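4-alpha-glucanotransferase (Streptococcus agalactiae, PDB 6M6T) is an amylomaltase, also called disproportionating enzyme, built on a TIM-barrel fold and holding a glycan in its pocket. Local coordinates at residues 363-368 with 378-383; 386-391 with 440-445; 372-377 with 409-414. All coordinates share one frame; numbering follows the deposited sequence.

Overall arrangement
Contacts 1 and 2 meet on one parallel barrel sheet, because strand 363-366 of contact 1 lies beside strand 389-392 of contact 2; Gly-363 O and Ile-390 N, 2.9 Å apart, probably form a hydrogen bond. Both are partly buried; contact 3 is at the surface, about 14 Å from contact 1 between centres. Contact 2 is the most regular, with main-chain bonds between strands and a buried apolar side, opening to solvent at the loops before the strands. Contact 1 rests on Asp-380, a pocket residue that touches the bound glucopyranose. Contact 3 joins the loop between strands 363-366 and 389-392, which also supplies residues 378-383 of contact 1, to helix 410-419 through an amide and a water.

Contact 1 of 3, residues 363-368 with 378-383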
ATOM      1  N   GLY A 363      16.727  -5.642   0.595  1.00 44.70           N
ATOM      2  CA  GLY A 363      15.634  -6.549   0.362  1.00 43.89           C
ATOM      3  C   GLY A 363      15.026  -7.028   1.665  1.00 38.76           C
ATOM      4  O   GLY A 363      15.391  -6.591   2.751  1.00 39.92           O
ATOM      5  N   MET A 364      14.102  -7.967   1.534  1.00 41.77           N
ATOM      6  CA  MET A 364      13.274  -8.360   2.659  1.00 43.42           C
ATOM      7  C   MET A 364      13.707  -9.704   3.235  1.00 47.18           C
ATOM      8  O   MET A 364      14.411 -10.491   2.596  1.00 55.23           O
ATOM      9  CB  MET A 364      11.804  -8.410   2.239  1.00 48.81           C
ATOM     10  CG  MET A 364      11.270  -7.058   1.773  1.00 50.18           C
ATOM     11  SD  MET A 364       9.543  -6.820   2.219  1.00 51.97           S
ATOM     12  CE  MET A 364       9.414  -5.028   2.133  1.00 45.45           C
ATOM     13  N   LYS A 365      13.283  -9.938   4.481  1.00 43.90           N
ATOM     14  CA  LYS A 365      13.437 -11.209   5.191  1.00 45.85           C
ATOM     15  C   LYS A 365      12.185 -11.381   6.046  1.00 50.44           C
ATOM     16  O   LYS A 365      11.936 -10.589   6.962  1.00 45.43           O
ATOM     17  CB  LYS A 365      14.708 -11.247   6.056  1.00 47.55           C
ATOM     18  CG  LYS A 365      16.032 -11.436   5.281  1.00 48.31           C
ATOM     19  CD  LYS A 365      16.104 -12.797   4.557  1.00 56.39           C
ATOM     20  CE  LYS A 365      17.289 -12.890   3.582  1.00 58.26           C
ATOM     21  NZ  LYS A 365      18.496 -12.141   4.078  1.00 53.68           N
ATOM     22  N   ILE A 366      11.378 -12.386   5.730  1.00 54.43           N
ATOM     23  CA  ILE A 366      10.117 -12.612   6.421  1.00 52.39           C
ATOM     24  C   ILE A 366      10.318 -13.831   7.306  1.00 49.18           C
ATOM     25  O   ILE A 366      10.272 -14.970   6.836  1.00 51.92           O
ATOM     26  CB  ILE A 366       8.945 -12.791   5.446  1.00 57.80           C
ATOM     27  CG1 ILE A 366       8.695 -11.486   4.684  1.00 49.15           C
ATOM     28  CG2 ILE A 366       7.666 -13.240   6.183  1.00 54.84           C
ATOM     29  CD1 ILE A 366       7.249 -11.306   4.210  1.00 59.88           C
ATOM     30  N   MET A 367      10.526 -13.594   8.599  1.00 46.47           N
ATOM     31  CA  MET A 367      10.918 -14.681   9.488  1.00 52.58           C
ATOM     32  C   MET A 367       9.900 -15.805   9.542  1.00 56.93           C
ATOM     33  O   MET A 367      10.234 -16.902  10.004  1.00 54.94           O
ATOM     34  CB  MET A 367      11.116 -14.168  10.900  1.00 54.51           C
ATOM     35  CG  MET A 367      12.166 -14.904  11.726  1.00 53.23           C
ATOM     36  SD  MET A 367      12.374 -13.978  13.266  1.00 57.19           S
ATOM     37  CE  MET A 367      11.463 -12.501  12.847  1.00 47.46           C
ATOM     38  N   GLU A 368       8.659 -15.556   9.119  1.00 60.20           N
ATOM     39  CA  GLU A 368       7.644 -16.592   9.233  1.00 56.86           C
ATOM     40  C   GLU A 368       7.835 -17.694   8.215  1.00 50.99           C
ATOM     41  O   GLU A 368       7.387 -18.814   8.456  1.00 57.75           O
ATOM     42  CB  GLU A 368       6.247 -15.988   9.111  1.00 53.94           C
ATOM     43  CG  GLU A 368       5.649 -15.681  10.458  1.00 53.69           C
ATOM     44  CD  GLU A 368       4.395 -14.847  10.376  1.00 57.55           C
ATOM     45  OE1 GLU A 368       3.506 -15.192   9.570  1.00 62.88           O
ATOM     46  OE2 GLU A 368       4.299 -13.844  11.120  1.00 59.98           O
ATOM     47  N   SER A 378      16.643 -22.747   5.657  1.00 56.20           N
ATOM     48  CA  SER A 378      15.794 -21.715   5.084  1.00 49.33           C
ATOM     49  C   SER A 378      16.512 -20.372   5.112  1.00 52.64           C
ATOM     50  O   SER A 378      17.066 -19.964   6.139  1.00 46.95           O
ATOM     51  CB  SER A 378      14.476 -21.641   5.860  1.00 52.53           C
ATOM     52  OG  SER A 378      13.729 -20.488   5.507  1.00 52.04           O
ATOM     53  N   ILE A 379      16.521 -19.693   3.962  1.00 52.59           N
ATOM     54  CA  ILE A 379      17.186 -18.400   3.840  1.00 50.38           C
ATOM     55  C   ILE A 379      16.466 -17.286   4.586  1.00 55.57           C
ATOM     56  O   ILE A 379      16.939 -16.138   4.580  1.00 56.14           O
ATOM     57  CB  ILE A 379      17.313 -18.007   2.360  1.00 45.21           C
ATOM     58  CG1 ILE A 379      15.939 -17.637   1.808  1.00 54.82           C
ATOM     59  CG2 ILE A 379      17.910 -19.157   1.579  1.00 58.66           C
ATOM     60  CD1 ILE A 379      15.741 -16.143   1.578  1.00 53.58           C
ATOM     61  N   ASP A 380      15.311 -17.580   5.180  1.00 51.28           N
ATOM     62  CA  ASP A 380      14.594 -16.643   6.029  1.00 51.42           C
ATOM     63  C   ASP A 380      14.769 -16.969   7.511  1.00 49.70           C
ATOM     64  O   ASP A 380      14.003 -16.468   8.340  1.00 51.66           O
ATOM     65  CB  ASP A 380      13.101 -16.619   5.665  1.00 52.92           C
ATOM     66  CG  ASP A 380      12.806 -15.866   4.354  1.00 66.82           C
ATOM     67  OD1 ASP A 380      13.138 -14.656   4.266  1.00 61.71           O
ATOM     68  OD2 ASP A 380      12.213 -16.475   3.421  1.00 73.14           O
ATOM     69  N   ILE A 381      15.737 -17.817   7.857  1.00 51.70           N
ATOM     70  CA  ILE A 381      16.042 -18.124   9.261  1.00 51.48           C
ATOM     71  C   ILE A 381      17.030 -17.078   9.771  1.00 44.71           C
ATOM     72  O   ILE A 381      17.973 -16.712   9.052  1.00 46.34           O
ATOM     73  CB  ILE A 381      16.580 -19.562   9.435  1.00 47.44           C
ATOM     74  CG1 ILE A 381      16.431 -20.041  10.887  1.00 42.36           C
ATOM     75  CG2 ILE A 381      18.030 -19.657   9.006  1.00 46.84           C
ATOM     76  CD1 ILE A 381      16.003 -21.475  11.058  1.00 37.01           C
ATOM     77  N   PRO A 382      16.840 -16.557  10.986  1.00 46.19           N
ATOM     78  CA  PRO A 382      17.628 -15.383  11.433  1.00 49.88           C
ATOM     79  C   PRO A 382      19.138 -15.468  11.206  1.00 47.52           C
ATOM     80  O   PRO A 382      19.763 -14.456  10.852  1.00 46.24           O
ATOM     81  CB  PRO A 382      17.296 -15.305  12.928  1.00 46.26           C
ATOM     82  CG  PRO A 382      15.916 -15.907  13.043  1.00 47.75           C
ATOM     83  CD  PRO A 382      15.741 -16.892  11.916  1.00 48.06           C
ATOM     84  N   HIS A 383      19.737 -16.635  11.372  1.00 39.80           N
ATOM     85  CA  HIS A 383      21.184 -16.628  11.258  1.00 38.84           C
ATOM     86  C   HIS A 383      21.671 -16.501   9.846  1.00 45.04           C
ATOM     87  O   HIS A 383      22.853 -16.764   9.663  1.00 46.82           O
ATOM     88  CB  HIS A 383      21.763 -17.886  11.898  1.00 39.60           C
ATOM     89  CG  HIS A 383      21.313 -19.166  11.261  1.00 44.46           C
ATOM     90  ND1 HIS A 383      20.528 -20.090  11.926  1.00 37.35           N
ATOM     91  CD2 HIS A 383      21.570 -19.696  10.038  1.00 38.92           C
ATOM     92  CE1 HIS A 383      20.307 -21.125  11.132  1.00 37.21           C
ATOM     93  NE2 HIS A 383      20.925 -20.908   9.982  1.00 41.26           N
TER
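Strand 363-366 passes into a 3-10 turn at Met-367, and the type I turn from Ser-378 to Ile-381 folds back beside it, so that Met-367 CA and Asp-380 CA come within 5.4 Å. The loop after this barrel strand returns over its C-terminal end, where TIM barrels carry their pockets. Asp-380 carries the contact. Its CG lies anti to the carbonyl carbon (chi1 -75°), which brings OD1 to the backbone of Ile-366, whose N donates to it at 3.2 Å. That N-H arrives from above the carboxylate plane, 58° out of it. Lys-365 bends at chi2 and crosses the aspartate obliquely: its CD lies 3.5 Å from Asp-380 OD1, and its CE 3.4 Å from Ile-379 O. The ammonium does not close on the acid: Lys-365 NZ stays 5.9 Å from Asp-380 OD1. Just after the turn the Met-367 chain meets the Pro-382 ring at about a right angle, Met-367 SD to Pro-382 CG 4.0 Å. Asp-380 lines the glycan pocket and touches a bound alpha-D-glucopyranose, while Tyr-385 OH is hydrogen-bonded to its carbonyl O. One main-chain N-H thus helps to fix the side chain of this pocket residue, and the nearby lysine charge probably keeps it ionised.

Contact 2 of 3, residues 386-391 with 440-445; sequences TENTIA and VSQTTI
Strands 389-392 and 443-447 are parallel neighbours in the barrel of this TIM-type fold, and their short segments run 29° apart. The tight part is their buried end. Ala-391 is bonded through both of its main-chain polar atoms: its N donates to Thr-443 O at 2.9 Å, and its O accepts from Ile-445 N at 2.9 Å, nearly along the C=O axis. On one face Ile-390 lies alongside Thr-443 and Ile-445, pointing the same way; its CD1 rests on Thr-443 CB at 3.8 Å and its CG2 on Ile-445 CG1 at 3.9 Å. Across strand 6-10 in the same sheet, Phe-43 and Gln-45 of strand 43-45 touch Thr-443 and Ile-445. The other face carries Ala-391 CB against Thr-444 CG2, 3.8 Å apart, and is covered by Leu-436 of helix 428-438. Toward solvent the pairing loosens into loops. There the exposed Val-440 lays its CG2 over the backbone of Thr-386, and the inverse gamma turn centred on Asn-388 leaves Glu-387 O to accept from both Thr-389 N and Gln-442 N, the latter on a lone pair. Asn-388 ND2 turns to Gly-360 O. Two hydroxyls link the segments just before the strands pair: Ser-441 OG donates to Thr-389 OG1 at 2.8 Å, and Thr-389 OG1 donates in turn to Thr-386 O at 2.9 Å.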
ATOM      1  N   THR A 386      21.720 -10.506   6.599  1.00 50.67           N
ATOM      2  CA  THR A 386      22.833  -9.570   6.580  1.00 42.84           C
ATOM      3  C   THR A 386      22.296  -8.170   6.873  1.00 48.47           C
ATOM      4  O   THR A 386      21.092  -7.965   7.037  1.00 50.39           O
ATOM      5  CB  THR A 386      23.582  -9.629   5.251  1.00 40.80           C
ATOM      6  OG1 THR A 386      22.976  -8.718   4.335  1.00 55.61           O
ATOM      7  CG2 THR A 386      23.513 -11.035   4.677  1.00 39.90           C
ATOM      8  N   GLU A 387      23.206  -7.202   6.971  1.00 48.29           N
ATOM      9  CA  GLU A 387      22.813  -5.871   7.415  1.00 43.47           C
ATOM     10  C   GLU A 387      21.900  -5.203   6.400  1.00 45.63           C
ATOM     11  O   GLU A 387      20.896  -4.589   6.772  1.00 46.54           O
ATOM     12  CB  GLU A 387      24.064  -5.029   7.683  1.00 50.34           C
ATOM     13  CG  GLU A 387      23.840  -3.520   7.803  1.00 53.73           C
ATOM     14  CD  GLU A 387      23.985  -2.808   6.463  1.00 60.14           C
ATOM     15  OE1 GLU A 387      23.006  -2.175   6.008  1.00 58.88           O
ATOM     16  OE2 GLU A 387      25.077  -2.890   5.855  1.00 67.19           O
ATOM     17  N   ASN A 388      22.209  -5.331   5.109  1.00 49.40           N
ATOM     18  CA  ASN A 388      21.438  -4.652   4.063  1.00 47.92           C
ATOM     19  C   ASN A 388      20.147  -5.413   3.740  1.00 47.24           C
ATOM     20  O   ASN A 388      19.921  -5.871   2.621  1.00 46.95           O
ATOM     21  CB  ASN A 388      22.297  -4.474   2.822  1.00 41.03           C
ATOM     22  CG  ASN A 388      21.737  -3.455   1.878  1.00 44.91           C
ATOM     23  OD1 ASN A 388      21.122  -2.475   2.306  1.00 44.31           O
ATOM     24  ND2 ASN A 388      21.950  -3.667   0.574  1.00 38.80           N
ATOM     25  N   THR A 389      19.300  -5.551   4.764  1.00 43.77           N
ATOM     26  CA  THR A 389      17.966  -6.124   4.640  1.00 40.75           C
ATOM     27  C   THR A 389      17.041  -5.455   5.655  1.00 43.81           C
ATOM     28  O   THR A 389      17.485  -4.898   6.669  1.00 42.16           O
ATOM     29  CB  THR A 389      17.946  -7.654   4.862  1.00 46.97           C
ATOM     30  OG1 THR A 389      18.300  -7.961   6.218  1.00 49.47           O
ATOM     31  CG2 THR A 389      18.876  -8.411   3.907  1.00 46.83           C
ATOM     32  N   ILE A 390      15.739  -5.536   5.378  1.00 41.28           N
ATOM     33  CA  ILE A 390      14.681  -5.059   6.269  1.00 34.39           C
ATOM     34  C   ILE A 390      13.938  -6.284   6.769  1.00 36.43           C
ATOM     35  O   ILE A 390      13.300  -6.979   5.978  1.00 43.48           O
ATOM     36  CB  ILE A 390      13.704  -4.127   5.550  1.00 34.04           C
ATOM     37  CG1 ILE A 390      14.426  -3.024   4.776  1.00 38.23           C
ATOM     38  CG2 ILE A 390      12.673  -3.595   6.533  1.00 44.95           C
ATOM     39  CD1 ILE A 390      15.575  -2.382   5.520  1.00 41.83           C
ATOM     40  N   ALA A 391      13.976  -6.562   8.059  1.00 33.70           N
ATOM     41  CA  ALA A 391      13.403  -7.809   8.548  1.00 33.64           C
ATOM     42  C   ALA A 391      12.031  -7.583   9.165  1.00 37.11           C
ATOM     43  O   ALA A 391      11.831  -6.633   9.924  1.00 39.08           O
ATOM     44  CB  ALA A 391      14.324  -8.486   9.558  1.00 33.50           C
ATOM     45  N   VAL A 440      20.872  -9.116  12.673  1.00 30.83           N
ATOM     46  CA  VAL A 440      21.865  -8.152  12.217  1.00 32.60           C
ATOM     47  C   VAL A 440      21.276  -7.177  11.208  1.00 37.81           C
ATOM     48  O   VAL A 440      22.004  -6.352  10.641  1.00 38.01           O
ATOM     49  CB  VAL A 440      23.083  -8.870  11.619  1.00 34.31           C
ATOM     50  CG1 VAL A 440      23.627  -9.851  12.618  1.00 34.18           C
ATOM     51  CG2 VAL A 440      22.712  -9.573  10.329  1.00 32.29           C
ATOM     52  N   SER A 441      19.965  -7.281  10.960  1.00 37.33           N
ATOM     53  CA  SER A 441      19.306  -6.448   9.958  1.00 38.62           C
ATOM     54  C   SER A 441      19.402  -4.977  10.342  1.00 39.18           C
ATOM     55  O   SER A 441      19.325  -4.628  11.522  1.00 42.55           O
ATOM     56  CB  SER A 441      17.832  -6.855   9.810  1.00 39.14           C
ATOM     57  OG  SER A 441      17.636  -7.917   8.889  1.00 37.19           O
ATOM     58  N   GLN A 442      19.569  -4.101   9.343  1.00 37.09           N
ATOM     59  CA  GLN A 442      19.684  -2.682   9.663  1.00 35.95           C
ATOM     60  C   GLN A 442      18.377  -2.132  10.199  1.00 41.33           C
ATOM     61  O   GLN A 442      18.393  -1.286  11.101  1.00 42.50           O
ATOM     62  CB  GLN A 442      20.160  -1.876   8.451  1.00 42.71           C
ATOM     63  CG  GLN A 442      19.112  -1.561   7.378  1.00 48.61           C
ATOM     64  CD  GLN A 442      19.715  -0.879   6.139  1.00 55.72           C
ATOM     65  OE1 GLN A 442      20.494  -1.485   5.385  1.00 52.35           O
ATOM     66  NE2 GLN A 442      19.355   0.387   5.928  1.00 61.94           N
ATOM     67  N   THR A 443      17.244  -2.632   9.697  1.00 41.37           N
ATOM     68  CA  THR A 443      15.922  -2.199  10.124  1.00 34.94           C
ATOM     69  C   THR A 443      15.028  -3.410  10.326  1.00 31.42           C
ATOM     70  O   THR A 443      15.056  -4.344   9.532  1.00 39.86           O
ATOM     71  CB  THR A 443      15.273  -1.254   9.102  1.00 36.36           C
ATOM     72  OG1 THR A 443      16.214  -0.251   8.691  1.00 40.77           O
ATOM     73  CG2 THR A 443      14.055  -0.571   9.705  1.00 37.15           C
ATOM     74  N   THR A 444      14.243  -3.393  11.389  1.00 37.22           N
ATOM     75  CA  THR A 444      13.218  -4.394  11.632  1.00 34.96           C
ATOM     76  C   THR A 444      11.897  -3.679  11.853  1.00 36.24           C
ATOM     77  O   THR A 444      11.855  -2.607  12.471  1.00 41.09           O
ATOM     78  CB  THR A 444      13.551  -5.258  12.850  1.00 40.79           C
ATOM     79  OG1 THR A 444      13.811  -4.403  13.978  1.00 39.11           O
ATOM     80  CG2 THR A 444      14.775  -6.168  12.564  1.00 33.33           C
ATOM     81  N   ILE A 445      10.824  -4.270  11.338  1.00 36.63           N
ATOM     82  CA  ILE A 445       9.495  -3.669  11.390  1.00 38.61           C
ATOM     83  C   ILE A 445       8.556  -4.604  12.132  1.00 42.98           C
ATOM     84  O   ILE A 445       8.507  -5.807  11.846  1.00 40.51           O
ATOM     85  CB  ILE A 445       8.944  -3.362   9.989  1.00 39.21           C
ATOM     86  CG1 ILE A 445       9.980  -2.603   9.174  1.00 40.07           C
ATOM     87  CG2 ILE A 445       7.697  -2.538  10.107  1.00 38.53           C
ATOM     88  CD1 ILE A 445      10.225  -1.226   9.708  1.00 37.41           C
TER

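Contact 3 of 3, residues 372-377 with 409-414; sequences YDTTGN and TVEQKA
The side-chain amide of Gln-412 and the ring of Tyr-372 cross obliquely, their planes 67° apart, where the loop 372-377 meets the start of helix 410-419. This loop, part of the link between barrel strands 363-366 and 389-392, is held at the surface against a helix that follows strand 389-392. The glutamine chain runs extended beyond CG, so its amide spans from the helix start to the loop, and both ends are used. Gln-412 NE2 gives a weak, bent hydrogen bond to Tyr-372 O at 2.6 Å. Gln-412 OE1 stands at the ring edge, 4.0 Å from Tyr-372 CD1 and near the ring plane, and it also accepts from Thr-409 N at 3.3 Å, with the N-H above the carbonyl plane, and weakly from Thr-409 OG1. Thr-409 is at the N-cap position, three residues before Gln-412; its own side chain makes no capping bond. Thr-374 and Glu-411 cross at about a right angle. A water joins them, 2.9 Å from Thr-374 OG1 and donating to Glu-411 OE1 at 2.9 Å. The loop is shaped by its own Asx turn: Asp-373 OD1 accepts from Thr-375 N at 2.7 Å and from Thr-375 OG1 on its syn lone pair. Tyr-372 meets the pocket residue Phe-254 edge-to-face. One neutral amide therefore links the loop carbonyl to the helix N-terminus, and water rather than a direct bond joins the second pair.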
ATOM      1  N   TYR A 372       9.739 -23.355   8.688  1.00 54.39           N
ATOM      2  CA  TYR A 372       9.096 -24.535   8.124  1.00 58.58           C
ATOM      3  C   TYR A 372      10.079 -25.666   7.869  1.00 56.26           C
ATOM      4  O   TYR A 372       9.656 -26.809   7.688  1.00 63.49           O
ATOM      5  CB  TYR A 372       8.385 -24.197   6.809  1.00 60.69           C
ATOM      6  CG  TYR A 372       7.234 -23.249   6.985  1.00 59.15           C
ATOM      7  CD1 TYR A 372       6.172 -23.574   7.808  1.00 53.58           C
ATOM      8  CD2 TYR A 372       7.211 -22.024   6.326  1.00 56.99           C
ATOM      9  CE1 TYR A 372       5.121 -22.703   7.979  1.00 56.90           C
ATOM     10  CE2 TYR A 372       6.177 -21.142   6.496  1.00 45.03           C
ATOM     11  CZ  TYR A 372       5.131 -21.484   7.320  1.00 52.47           C
ATOM     12  OH  TYR A 372       4.079 -20.608   7.489  1.00 59.44           O
ATOM     13  N   ASP A 373      11.367 -25.382   7.845  1.00 50.84           N
ATOM     14  CA  ASP A 373      12.385 -26.396   7.611  1.00 50.22           C
ATOM     15  C   ASP A 373      13.282 -26.438   8.847  1.00 49.44           C
ATOM     16  O   ASP A 373      14.126 -25.558   9.037  1.00 47.95           O
ATOM     17  CB  ASP A 373      13.146 -26.080   6.331  1.00 42.43           C
ATOM     18  CG  ASP A 373      14.531 -26.653   6.320  1.00 54.07           C
ATOM     19  OD1 ASP A 373      14.822 -27.596   7.091  1.00 48.82           O
ATOM     20  OD2 ASP A 373      15.357 -26.144   5.533  1.00 62.39           O
ATOM     21  N   THR A 374      13.106 -27.479   9.671  1.00 48.43           N
ATOM     22  CA  THR A 374      13.825 -27.644  10.930  1.00 47.65           C
ATOM     23  C   THR A 374      15.313 -27.934  10.756  1.00 50.35           C
ATOM     24  O   THR A 374      15.987 -28.118  11.775  1.00 54.66           O
ATOM     25  CB  THR A 374      13.200 -28.768  11.764  1.00 47.78           C
ATOM     26  OG1 THR A 374      12.801 -29.840  10.908  1.00 36.16           O
ATOM     27  CG2 THR A 374      11.993 -28.274  12.506  1.00 54.46           C
ATOM     28  N   THR A 375      15.836 -28.021   9.524  1.00 49.36           N
ATOM     29  CA  THR A 375      17.279 -28.195   9.354  1.00 44.42           C
ATOM     30  C   THR A 375      18.030 -26.910   9.663  1.00 47.62           C
ATOM     31  O   THR A 375      19.223 -26.957   9.982  1.00 52.35           O
ATOM     32  CB  THR A 375      17.643 -28.633   7.924  1.00 54.27           C
ATOM     33  OG1 THR A 375      17.290 -27.596   6.986  1.00 56.17           O
ATOM     34  CG2 THR A 375      16.971 -29.953   7.542  1.00 51.25           C
ATOM     35  N   GLY A 376      17.360 -25.760   9.557  1.00 48.94           N
ATOM     36  CA  GLY A 376      17.998 -24.463   9.660  1.00 43.64           C
ATOM     37  C   GLY A 376      18.517 -23.909   8.355  1.00 46.89           C
ATOM     38  O   GLY A 376      19.303 -22.953   8.370  1.00 46.68           O
ATOM     39  N   ASN A 377      18.112 -24.466   7.219  1.00 48.49           N
ATOM     40  CA  ASN A 377      18.694 -24.045   5.956  1.00 47.58           C
ATOM     41  C   ASN A 377      17.892 -22.980   5.231  1.00 55.76           C
ATOM     42  O   ASN A 377      18.426 -22.369   4.289  1.00 48.18           O
ATOM     43  CB  ASN A 377      18.891 -25.252   5.054  1.00 45.07           C
ATOM     44  CG  ASN A 377      20.228 -25.877   5.262  1.00 45.95           C
ATOM     45  OD1 ASN A 377      21.255 -25.268   4.935  1.00 41.76           O
ATOM     46  ND2 ASN A 377      20.246 -27.077   5.854  1.00 43.24           N
ATOM     47  N   THR A 409       3.712 -27.849  12.473  1.00 67.49           N
ATOM     48  CA  THR A 409       4.088 -29.162  12.976  1.00 68.19           C
ATOM     49  C   THR A 409       4.540 -29.050  14.427  1.00 75.57           C
ATOM     50  O   THR A 409       5.367 -28.188  14.746  1.00 79.46           O
ATOM     51  CB  THR A 409       5.254 -29.695  12.141  1.00 71.54           C
ATOM     52  OG1 THR A 409       5.063 -29.360  10.755  1.00 71.47           O
ATOM     53  CG2 THR A 409       5.451 -31.208  12.308  1.00 71.58           C
ATOM     54  N   VAL A 410       3.997 -29.906  15.307  1.00 70.91           N
ATOM     55  CA  VAL A 410       4.456 -29.783  16.680  1.00 75.51           C
ATOM     56  C   VAL A 410       5.961 -30.044  16.791  1.00 72.42           C
ATOM     57  O   VAL A 410       6.598 -29.567  17.740  1.00 70.44           O
ATOM     58  CB  VAL A 410       3.655 -30.686  17.612  1.00 71.17           C
ATOM     59  CG1 VAL A 410       3.771 -30.161  19.045  1.00 60.88           C
ATOM     60  CG2 VAL A 410       2.187 -30.733  17.205  1.00 74.61           C
ATOM     61  N   GLU A 411       6.566 -30.723  15.807  1.00 65.00           N
ATOM     62  CA  GLU A 411       8.025 -30.721  15.726  1.00 69.16           C
ATOM     63  C   GLU A 411       8.546 -29.353  15.276  1.00 71.09           C
ATOM     64  O   GLU A 411       9.571 -28.881  15.781  1.00 69.25           O
ATOM     65  CB  GLU A 411       8.518 -31.847  14.805  1.00 69.38           C
ATOM     66  CG  GLU A 411       8.847 -31.459  13.355  1.00 71.41           C
ATOM     67  CD  GLU A 411       9.762 -32.476  12.650  1.00 81.32           C
ATOM     68  OE1 GLU A 411      10.114 -32.246  11.472  1.00 80.54           O
ATOM     69  OE2 GLU A 411      10.136 -33.501  13.264  1.00 79.20           O
ATOM     70  N   GLN A 412       7.830 -28.678  14.364  1.00 71.24           N
ATOM     71  CA  GLN A 412       8.196 -27.310  13.992  1.00 66.32           C
ATOM     72  C   GLN A 412       7.982 -26.340  15.151  1.00 67.46           C
ATOM     73  O   GLN A 412       8.775 -25.410  15.350  1.00 64.26           O
ATOM     74  CB  GLN A 412       7.377 -26.850  12.794  1.00 68.40           C
ATOM     75  CG  GLN A 412       8.076 -26.966  11.479  1.00 71.53           C
ATOM     76  CD  GLN A 412       7.108 -26.888  10.330  1.00 65.37           C
ATOM     77  OE1 GLN A 412       5.943 -26.517  10.504  1.00 64.66           O
ATOM     78  NE2 GLN A 412       7.574 -27.255   9.146  1.00 67.31           N
ATOM     79  N   LYS A 413       6.902 -26.520  15.911  1.00 64.40           N
ATOM     80  CA  LYS A 413       6.704 -25.696  17.096  1.00 67.06           C
ATOM     81  C   LYS A 413       7.839 -25.902  18.082  1.00 63.80           C
ATOM     82  O   LYS A 413       8.428 -24.932  18.573  1.00 60.10           O
ATOM     83  CB  LYS A 413       5.366 -26.016  17.767  1.00 68.61           C
ATOM     84  CG  LYS A 413       4.136 -25.679  16.952  1.00 69.06           C
ATOM     85  CD  LYS A 413       2.881 -26.305  17.561  1.00 74.02           C
ATOM     86  CE  LYS A 413       2.667 -25.845  19.013  1.00 72.41           C
ATOM     87  NZ  LYS A 413       1.747 -24.663  19.138  1.00 61.44           N
ATOM     88  N   ALA A 414       8.137 -27.168  18.405  1.00 63.54           N
ATOM     89  CA  ALA A 414       9.208 -27.469  19.348  1.00 61.69           C
ATOM     90  C   ALA A 414      10.508 -26.818  18.905  1.00 61.09           C
ATOM     91  O   ALA A 414      11.189 -26.139  19.688  1.00 67.42           O
ATOM     92  CB  ALA A 414       9.378 -28.984  19.477  1.00 57.52           C
TER
HETATM   93  O   HOH W   1      10.066 -29.803   9.924  1.00 62.89           O